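Side-chain contacts in putative uronate isomerase (Thermotoga maritima, PDB 4NAR), which may act as a lactate racemase or a related isomerase, although which substrate it converts remains uncertain: residues D280-A285 / A350-N355; D408-V413 / Y418-K423. One frame throughout, in Å; residues are numbered along the deposited sequence.

Interaction 1: D280-A285 / A350-N355; sequences DEVWTA and AAHVIN. With SO4 (sulfate ion), chain B.
Trp283 lays the six-membered part of its indole over one face of the His352 imidazole in an offset stack, with ring centroids 4.3 Å apart and planes inclined by 28°. CE3 of Trp283 sits 3.5 Å above the centre of the imidazole, while Trp283 CZ3 presses to 3.3 Å from His352 CG. CG of His352 is anti to the backbone N (chi1 159°), and that of Trp283 is too, which turns the end of the indole toward helix 347-357. Val282 adds a looser touch: its O faces the edge of the imidazole, 4.1 Å from His352 CE1.

Among the polar contacts, a water donates to Trp283 O at 3.1 Å and reaches His352 ND1 only weakly. The other imidazole nitrogen, NE2, is hydrogen-bonded to Tyr329 OH, a bond that, with the stack, should limit rotation of the imidazole.

At the edge of the indole, Trp283 NE1 donates to sulfate O4 over 3.0 Å, at an N-H...O angle of 156°. Thr72, His180 and Asn348 complete the grip on the sulfate. Such a cluster of donors is typical of an anion-binding pocket, here probably filled from the crystallisation liquor.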
ATOM      1  N   ASP A 280      -8.066   6.197  -6.612  1.00 38.39           N
ATOM      2  CA  ASP A 280      -8.110   7.226  -7.642  1.00 36.19           C
ATOM      3  C   ASP A 280      -8.064   6.647  -9.060  1.00 28.96           C
ATOM      4  O   ASP A 280      -8.398   7.313 -10.051  1.00 24.14           O
ATOM      5  CB  ASP A 280      -6.873   8.114  -7.435  1.00 35.49           C
ATOM      6  CG  ASP A 280      -7.220   9.560  -7.351  1.00 40.78           C
ATOM      7  OD1 ASP A 280      -8.429   9.847  -7.385  1.00 52.76           O
ATOM      8  OD2 ASP A 280      -6.307  10.413  -7.249  1.00 47.14           O
ATOM      9  N   GLU A 281      -7.607   5.408  -9.145  1.00 22.10           N
ATOM     10  CA  GLU A 281      -7.195   4.845 -10.413  1.00 26.43           C
ATOM     11  C   GLU A 281      -7.100   3.354 -10.202  1.00 23.84           C
ATOM     12  O   GLU A 281      -7.160   2.881  -9.053  1.00 18.23           O
ATOM     13  CB  GLU A 281      -5.824   5.399 -10.794  1.00 34.17           C
ATOM     14  CG  GLU A 281      -4.750   5.014  -9.793  1.00 41.52           C
ATOM     15  CD  GLU A 281      -3.608   6.023  -9.696  1.00 52.61           C
ATOM     16  OE1 GLU A 281      -3.683   7.094 -10.343  1.00 52.23           O
ATOM     17  OE2 GLU A 281      -2.633   5.743  -8.953  1.00 64.08           O
ATOM     18  N   VAL A 282      -6.953   2.614 -11.299  1.00 22.53           N
ATOM     19  CA  VAL A 282      -6.951   1.150 -11.236  1.00 21.95           C
ATOM     20  C   VAL A 282      -5.831   0.608 -10.330  1.00 26.18           C
ATOM     21  O   VAL A 282      -6.024  -0.385  -9.605  1.00 29.76           O
ATOM     22  CB  VAL A 282      -6.877   0.531 -12.640  1.00 23.49           C
ATOM     23  CG1 VAL A 282      -6.914  -0.982 -12.555  1.00 19.70           C
ATOM     24  CG2 VAL A 282      -8.047   1.050 -13.499  1.00 27.94           C
ATOM     25  N   TRP A 283      -4.685   1.289 -10.350  1.00 22.67           N
ATOM     26  CA  TRP A 283      -3.546   0.937  -9.504  1.00 23.04           C
ATOM     27  C   TRP A 283      -3.971   0.663  -8.065  1.00 14.81           C
ATOM     28  O   TRP A 283      -3.529  -0.313  -7.475  1.00 23.65           O
ATOM     29  CB  TRP A 283      -2.498   2.049  -9.511  1.00 22.80           C
ATOM     30  CG  TRP A 283      -1.122   1.613  -9.048  1.00 23.08           C
ATOM     31  CD1 TRP A 283      -0.526   1.874  -7.837  1.00 22.94           C
ATOM     32  CD2 TRP A 283      -0.163   0.866  -9.810  1.00 19.71           C
ATOM     33  NE1 TRP A 283       0.744   1.333  -7.806  1.00 16.93           N
ATOM     34  CE2 TRP A 283       0.990   0.709  -9.003  1.00 20.92           C
ATOM     35  CE3 TRP A 283      -0.164   0.326 -11.106  1.00 14.95           C
ATOM     36  CZ2 TRP A 283       2.134   0.018  -9.453  1.00 25.61           C
ATOM     37  CZ3 TRP A 283       0.967  -0.350 -11.552  1.00 14.76           C
ATOM     38  CH2 TRP A 283       2.098  -0.509 -10.722  1.00 22.47           C
ATOM     39  N   THR A 284      -4.825   1.511  -7.496  1.00 13.76           N
ATOM     40  CA  THR A 284      -5.324   1.225  -6.156  1.00 15.18           C
ATOM     41  C   THR A 284      -6.664   0.480  -6.140  1.00 26.26           C
ATOM     42  O   THR A 284      -6.904  -0.341  -5.238  1.00 26.76           O
ATOM     43  CB  THR A 284      -5.429   2.478  -5.294  1.00 19.74           C
ATOM     44  OG1 THR A 284      -6.139   3.499  -6.018  1.00 31.49           O
ATOM     45  CG2 THR A 284      -4.042   2.965  -4.914  1.00 23.11           C
ATOM     46  N   ALA A 285      -7.531   0.745  -7.117  1.00 19.41           N
ATOM     47  CA  ALA A 285      -8.835   0.082  -7.118  1.00 18.56           C
ATOM     48  C   ALA A 285      -8.691  -1.428  -7.350  1.00 24.53           C
ATOM     49  O   ALA A 285      -9.610  -2.206  -7.032  1.00 19.93           O
ATOM     50  CB  ALA A 285      -9.762   0.696  -8.129  1.00 19.38           C
ATOM     51  N   ALA A 350       4.519  -4.887 -14.390  1.00 18.54           N
ATOM     52  CA  ALA A 350       4.364  -6.308 -14.683  1.00 27.37           C
ATOM     53  C   ALA A 350       3.691  -7.022 -13.511  1.00 27.28           C
ATOM     54  O   ALA A 350       2.736  -7.794 -13.696  1.00 23.36           O
ATOM     55  CB  ALA A 350       5.722  -6.959 -15.006  1.00 27.65           C
ATOM     56  N   ALA A 351       4.183  -6.763 -12.301  1.00 21.03           N
ATOM     57  CA  ALA A 351       3.610  -7.403 -11.116  1.00 21.40           C
ATOM     58  C   ALA A 351       2.141  -6.979 -10.920  1.00 19.45           C
ATOM     59  O   ALA A 351       1.276  -7.808 -10.597  1.00 17.59           O
ATOM     60  CB  ALA A 351       4.460  -7.091  -9.862  1.00 12.81           C
ATOM     61  N   HIS A 352       1.869  -5.691 -11.129  1.00 15.83           N
ATOM     62  CA  HIS A 352       0.527  -5.130 -10.937  1.00 22.49           C
ATOM     63  C   HIS A 352      -0.528  -5.851 -11.785  1.00 19.96           C
ATOM     64  O   HIS A 352      -1.585  -6.276 -11.297  1.00 18.10           O
ATOM     65  CB  HIS A 352       0.533  -3.654 -11.319  1.00 21.99           C
ATOM     66  CG  HIS A 352      -0.829  -3.107 -11.647  1.00 23.36           C
ATOM     67  ND1 HIS A 352      -1.783  -2.854 -10.690  1.00 23.32           N
ATOM     68  CD2 HIS A 352      -1.375  -2.746 -12.837  1.00 20.04           C
ATOM     69  CE1 HIS A 352      -2.873  -2.362 -11.273  1.00 12.42           C
ATOM     70  NE2 HIS A 352      -2.650  -2.295 -12.568  1.00 25.11           N
ATOM     71  N   VAL A 353      -0.212  -5.963 -13.067  1.00 19.62           N
ATOM     72  CA  VAL A 353      -1.058  -6.616 -14.053  1.00 25.45           C
ATOM     73  C   VAL A 353      -1.405  -8.080 -13.662  1.00 20.77           C
ATOM     74  O   VAL A 353      -2.563  -8.477 -13.684  1.00 21.77           O
ATOM     75  CB  VAL A 353      -0.381  -6.461 -15.450  1.00 28.08           C
ATOM     76  CG1 VAL A 353      -0.420  -7.742 -16.245  1.00 34.77           C
ATOM     77  CG2 VAL A 353      -0.974  -5.256 -16.192  1.00 16.73           C
ATOM     78  N   ILE A 354      -0.411  -8.866 -13.270  1.00 20.04           N
ATOM     79  CA  ILE A 354      -0.664 -10.221 -12.794  1.00 20.03           C
ATOM     80  C   ILE A 354      -1.523 -10.181 -11.536  1.00 22.60           C
ATOM     81  O   ILE A 354      -2.481 -10.955 -11.394  1.00 22.78           O
ATOM     82  CB  ILE A 354       0.643 -10.938 -12.437  1.00 19.88           C
ATOM     83  CG1 ILE A 354       1.582 -10.995 -13.651  1.00 17.82           C
ATOM     84  CG2 ILE A 354       0.347 -12.348 -11.883  1.00 17.89           C
ATOM     85  CD1 ILE A 354       3.022 -11.447 -13.317  1.00 15.28           C
ATOM     86  N   ASN A 355      -1.163  -9.287 -10.620  1.00 18.26           N
ATOM     87  CA  ASN A 355      -1.898  -9.116  -9.378  1.00 19.08           C
ATOM     88  C   ASN A 355      -3.403  -8.899  -9.602  1.00 21.64           C
ATOM     89  O   ASN A 355      -4.250  -9.553  -8.966  1.00 17.06           O
ATOM     90  CB  ASN A 355      -1.287  -7.969  -8.574  1.00 21.44           C
ATOM     91  CG  ASN A 355      -0.030  -8.394  -7.814  1.00 23.31           C
ATOM     92  OD1 ASN A 355       0.142  -9.585  -7.487  1.00 25.67           O
ATOM     93  ND2 ASN A 355       0.843  -7.422  -7.513  1.00 14.64           N
TER
HETATM   94  S   SO4 B 501       3.564   1.341  -5.199  1.00 31.62           S
HETATM   95  O1  SO4 B 501       4.380   0.388  -4.428  1.00 33.24           O
HETATM   96  O2  SO4 B 501       3.633   2.664  -4.557  1.00 33.74           O
HETATM   97  O3  SO4 B 501       4.066   1.402  -6.579  1.00 28.25           O
HETATM   98  O4  SO4 B 501       2.159   0.878  -5.220  1.00 36.75           O
HETATM   99  O   HOH W   1      -1.265  -2.396  -7.371  1.00 18.74           O

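Interaction 2: D408-V413 / Y418-K423; sequences DSLWIV and YLYDLK
Ser409 OG is gripped by two groups, Asp406 OD1 and Arg270 NE, at the start of the strand from which Leu410 and Ile412 reach Tyr420. The phenol comes up against these two aliphatic side chains from the opposite direction, with a methyl of each on the same side of its plane. Leu410 and Ile412 stand on one face of their strand.

Each meets its own ring carbon. Leu410 CD1 touches Tyr420 CE2 at 3.8 Å. Ile412 CG2 lies 4.0 Å from Tyr420 CE1, and Leu410 CD1 and Ile412 CG2 both approach the ring obliquely. The hydroxyl is drawn into the same van der Waals packing, Ile412 CG2 being 3.6 Å from Tyr420 OH. Ile412 has CG2 anti to its backbone N and CG1 anti to the carbonyl carbon (chi1 -50°), an arrangement that presents both branches to the phenol. Tyr420 likewise holds CG anti to its carbonyl carbon (chi1 -81°), sending the ring out of its own strand.

Next along that strand, Asp421 OD1 accepts from Leu422 N at 2.8 Å, on the anti side of the carboxylate, and Asp421 OD2 forms a salt bridge with Arg294.

The backbones stay well apart, the nearest CA atoms being those of Ile412 and Tyr418 at 9.0 Å, so this is packing between two sheets. Strand 409-412 forms an outer edge of the five-stranded parallel sheet, hydrogen-bonded to strand 268-274, whereas strand 419-422 pairs in parallel with strand 261-264. Tyr420 bridges the two layers, resting also on Lys262 of that partner strand and on Leu292 from a loop.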
ATOM      1  N   ASP A 408     -25.162 -16.570  -4.018  1.00 43.71           N
ATOM      2  CA  ASP A 408     -23.727 -16.585  -4.317  1.00 47.75           C
ATOM      3  C   ASP A 408     -23.179 -15.285  -4.944  1.00 45.51           C
ATOM      4  O   ASP A 408     -22.206 -15.296  -5.710  1.00 43.27           O
ATOM      5  CB  ASP A 408     -23.362 -17.816  -5.150  1.00 60.21           C
ATOM      6  CG  ASP A 408     -23.475 -19.110  -4.350  1.00 74.92           C
ATOM      7  OD1 ASP A 408     -23.557 -19.030  -3.105  1.00 85.19           O
ATOM      8  OD2 ASP A 408     -23.473 -20.207  -4.957  1.00 73.21           O
ATOM      9  N   SER A 409     -23.806 -14.164  -4.600  1.00 36.44           N
ATOM     10  CA  SER A 409     -23.277 -12.857  -4.956  1.00 37.93           C
ATOM     11  C   SER A 409     -22.993 -12.053  -3.693  1.00 38.18           C
ATOM     12  O   SER A 409     -23.526 -12.353  -2.623  1.00 41.01           O
ATOM     13  CB  SER A 409     -24.243 -12.100  -5.866  1.00 36.09           C
ATOM     14  OG  SER A 409     -24.528 -12.865  -7.024  1.00 37.32           O
ATOM     15  N   LEU A 410     -22.150 -11.034  -3.814  1.00 35.63           N
ATOM     16  CA  LEU A 410     -21.790 -10.219  -2.663  1.00 26.30           C
ATOM     17  C   LEU A 410     -21.547  -8.762  -3.048  1.00 27.08           C
ATOM     18  O   LEU A 410     -20.798  -8.463  -3.987  1.00 30.14           O
ATOM     19  CB  LEU A 410     -20.546 -10.784  -1.968  1.00 31.56           C
ATOM     20  CG  LEU A 410     -20.725 -11.340  -0.546  1.00 38.00           C
ATOM     21  CD1 LEU A 410     -19.434 -11.181   0.249  1.00 31.00           C
ATOM     22  CD2 LEU A 410     -21.917 -10.708   0.200  1.00 26.18           C
ATOM     23  N   TRP A 411     -22.182  -7.868  -2.301  1.00 23.77           N
ATOM     24  CA  TRP A 411     -22.010  -6.432  -2.445  1.00 26.77           C
ATOM     25  C   TRP A 411     -21.099  -6.004  -1.295  1.00 27.43           C
ATOM     26  O   TRP A 411     -21.524  -5.939  -0.139  1.00 31.21           O
ATOM     27  CB  TRP A 411     -23.378  -5.753  -2.356  1.00 19.58           C
ATOM     28  CG  TRP A 411     -23.429  -4.293  -2.677  1.00 28.69           C
ATOM     29  CD1 TRP A 411     -23.444  -3.258  -1.784  1.00 24.16           C
ATOM     30  CD2 TRP A 411     -23.535  -3.697  -3.983  1.00 28.89           C
ATOM     31  NE1 TRP A 411     -23.538  -2.056  -2.451  1.00 24.88           N
ATOM     32  CE2 TRP A 411     -23.590  -2.298  -3.802  1.00 28.43           C
ATOM     33  CE3 TRP A 411     -23.572  -4.210  -5.286  1.00 26.44           C
ATOM     34  CZ2 TRP A 411     -23.684  -1.410  -4.873  1.00 29.78           C
ATOM     35  CZ3 TRP A 411     -23.666  -3.330  -6.346  1.00 26.43           C
ATOM     36  CH2 TRP A 411     -23.717  -1.945  -6.136  1.00 30.59           C
ATOM     37  N   ILE A 412     -19.837  -5.740  -1.622  1.00 24.90           N
ATOM     38  CA  ILE A 412     -18.805  -5.479  -0.624  1.00 19.52           C
ATOM     39  C   ILE A 412     -18.593  -3.993  -0.404  1.00 26.13           C
ATOM     40  O   ILE A 412     -18.114  -3.286  -1.304  1.00 27.11           O
ATOM     41  CB  ILE A 412     -17.457  -6.116  -1.050  1.00 39.23           C
ATOM     42  CG1 ILE A 412     -17.659  -7.587  -1.447  1.00 32.37           C
ATOM     43  CG2 ILE A 412     -16.406  -5.983   0.063  1.00 32.86           C
ATOM     44  CD1 ILE A 412     -16.406  -8.224  -2.038  1.00 26.47           C
ATOM     45  N   VAL A 413     -18.966  -3.526   0.790  1.00 33.60           N
ATOM     46  CA  VAL A 413     -18.739  -2.143   1.214  1.00 34.11           C
ATOM     47  C   VAL A 413     -18.111  -2.168   2.596  1.00 30.63           C
ATOM     48  O   VAL A 413     -18.633  -2.829   3.492  1.00 33.93           O
ATOM     49  CB  VAL A 413     -20.057  -1.335   1.322  1.00 37.30           C
ATOM     50  CG1 VAL A 413     -19.776   0.098   1.808  1.00 39.88           C
ATOM     51  CG2 VAL A 413     -20.800  -1.298  -0.003  1.00 28.17           C
ATOM     52  N   TYR A 418     -11.256  -5.371   3.270  1.00 29.33           N
ATOM     53  CA  TYR A 418     -11.152  -6.649   3.988  1.00 23.89           C
ATOM     54  C   TYR A 418     -10.662  -7.817   3.140  1.00 17.79           C
ATOM     55  O   TYR A 418     -11.007  -7.912   1.959  1.00 18.93           O
ATOM     56  CB  TYR A 418     -12.504  -7.005   4.614  1.00 23.80           C
ATOM     57  CG  TYR A 418     -12.822  -6.081   5.747  1.00 27.38           C
ATOM     58  CD1 TYR A 418     -13.327  -4.815   5.502  1.00 29.64           C
ATOM     59  CD2 TYR A 418     -12.557  -6.441   7.069  1.00 36.36           C
ATOM     60  CE1 TYR A 418     -13.593  -3.935   6.537  1.00 28.69           C
ATOM     61  CE2 TYR A 418     -12.823  -5.566   8.120  1.00 35.62           C
ATOM     62  CZ  TYR A 418     -13.342  -4.311   7.843  1.00 31.98           C
ATOM     63  OH  TYR A 418     -13.607  -3.421   8.863  1.00 29.02           O
ATOM     64  N   LEU A 419      -9.865  -8.696   3.756  1.00 24.07           N
ATOM     65  CA  LEU A 419      -9.415  -9.947   3.135  1.00 19.07           C
ATOM     66  C   LEU A 419     -10.517 -10.990   3.311  1.00 27.55           C
ATOM     67  O   LEU A 419     -11.022 -11.192   4.425  1.00 32.80           O
ATOM     68  CB  LEU A 419      -8.164 -10.463   3.839  1.00 17.59           C
ATOM     69  CG  LEU A 419      -7.020 -11.127   3.075  1.00 20.54           C
ATOM     70  CD1 LEU A 419      -6.317 -12.138   3.994  1.00 23.23           C
ATOM     71  CD2 LEU A 419      -7.458 -11.762   1.766  1.00 17.99           C
ATOM     72  N   TYR A 420     -10.900 -11.652   2.225  1.00 27.12           N
ATOM     73  CA  TYR A 420     -11.901 -12.708   2.311  1.00 21.66           C
ATOM     74  C   TYR A 420     -11.270 -14.098   2.393  1.00 26.38           C
ATOM     75  O   TYR A 420     -10.244 -14.366   1.753  1.00 28.58           O
ATOM     76  CB  TYR A 420     -12.893 -12.594   1.150  1.00 24.48           C
ATOM     77  CG  TYR A 420     -13.943 -11.558   1.448  1.00 27.53           C
ATOM     78  CD1 TYR A 420     -13.674 -10.198   1.294  1.00 26.19           C
ATOM     79  CD2 TYR A 420     -15.184 -11.931   1.935  1.00 22.72           C
ATOM     80  CE1 TYR A 420     -14.629  -9.242   1.593  1.00 25.49           C
ATOM     81  CE2 TYR A 420     -16.145 -10.986   2.231  1.00 29.45           C
ATOM     82  CZ  TYR A 420     -15.868  -9.646   2.068  1.00 28.18           C
ATOM     83  OH  TYR A 420     -16.836  -8.716   2.378  1.00 29.95           O
ATOM     84  N   ASP A 421     -11.856 -14.967   3.216  1.00 25.88           N
ATOM     85  CA  ASP A 421     -11.405 -16.352   3.296  1.00 28.51           C
ATOM     86  C   ASP A 421     -12.602 -17.309   3.417  1.00 34.99           C
ATOM     87  O   ASP A 421     -13.704 -16.893   3.795  1.00 31.95           O
ATOM     88  CB  ASP A 421     -10.415 -16.547   4.447  1.00 29.39           C
ATOM     89  CG  ASP A 421      -9.355 -17.613   4.134  1.00 42.19           C
ATOM     90  OD1 ASP A 421      -9.577 -18.420   3.187  1.00 39.39           O
ATOM     91  OD2 ASP A 421      -8.300 -17.645   4.829  1.00 39.98           O
ATOM     92  N   LEU A 422     -12.384 -18.574   3.057  1.00 40.41           N
ATOM     93  CA  LEU A 422     -13.402 -19.623   3.202  1.00 44.09           C
ATOM     94  C   LEU A 422     -13.429 -20.153   4.635  1.00 43.48           C
ATOM     95  O   LEU A 422     -12.383 -20.536   5.182  1.00 44.46           O
ATOM     96  CB  LEU A 422     -13.133 -20.787   2.241  1.00 49.41           C
ATOM     97  CG  LEU A 422     -13.754 -20.752   0.842  1.00 42.49           C
ATOM     98  CD1 LEU A 422     -13.418 -22.043   0.087  1.00 35.96           C
ATOM     99  CD2 LEU A 422     -15.262 -20.560   0.929  1.00 37.96           C
ATOM    100  N   LYS A 423     -14.621 -20.180   5.233  1.00 46.17           N
ATOM    101  CA  LYS A 423     -14.770 -20.550   6.646  1.00 48.02           C
ATOM    102  C   LYS A 423     -14.832 -22.058   6.858  1.00 49.41           C
ATOM    103  O   LYS A 423     -14.568 -22.830   5.934  1.00 56.69           O
ATOM    104  CB  LYS A 423     -16.001 -19.875   7.256  1.00 45.94           C
ATOM    105  CG  LYS A 423     -17.109 -20.819   7.670  1.00 51.57           C
ATOM    106  CD  LYS A 423     -18.097 -20.094   8.595  1.00 55.54           C
ATOM    107  CE  LYS A 423     -18.729 -18.881   7.901  1.00 58.92           C
ATOM    108  NZ  LYS A 423     -19.575 -18.035   8.818  1.00 63.91           N
TER

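In the fold
Interaction 1 closes in the chain before interaction 2 opens, and their centres lie 20 Å apart, with nearest atoms about 10 Å from each other and no touch between them. Interaction 1 is the deeper, 11 Å from the centre of the chain against 20 Å for interaction 2. The sulfate belongs to interaction 1; every atom of 408-413 and 418-423 is more than 16 Å from it, so interaction 2 is structural packing away from that pocket. Strand 268-274 relates the two: it runs beside strand 409-412 of interaction 2, and the chain leaving it soon reaches helix 282-285 of interaction 1.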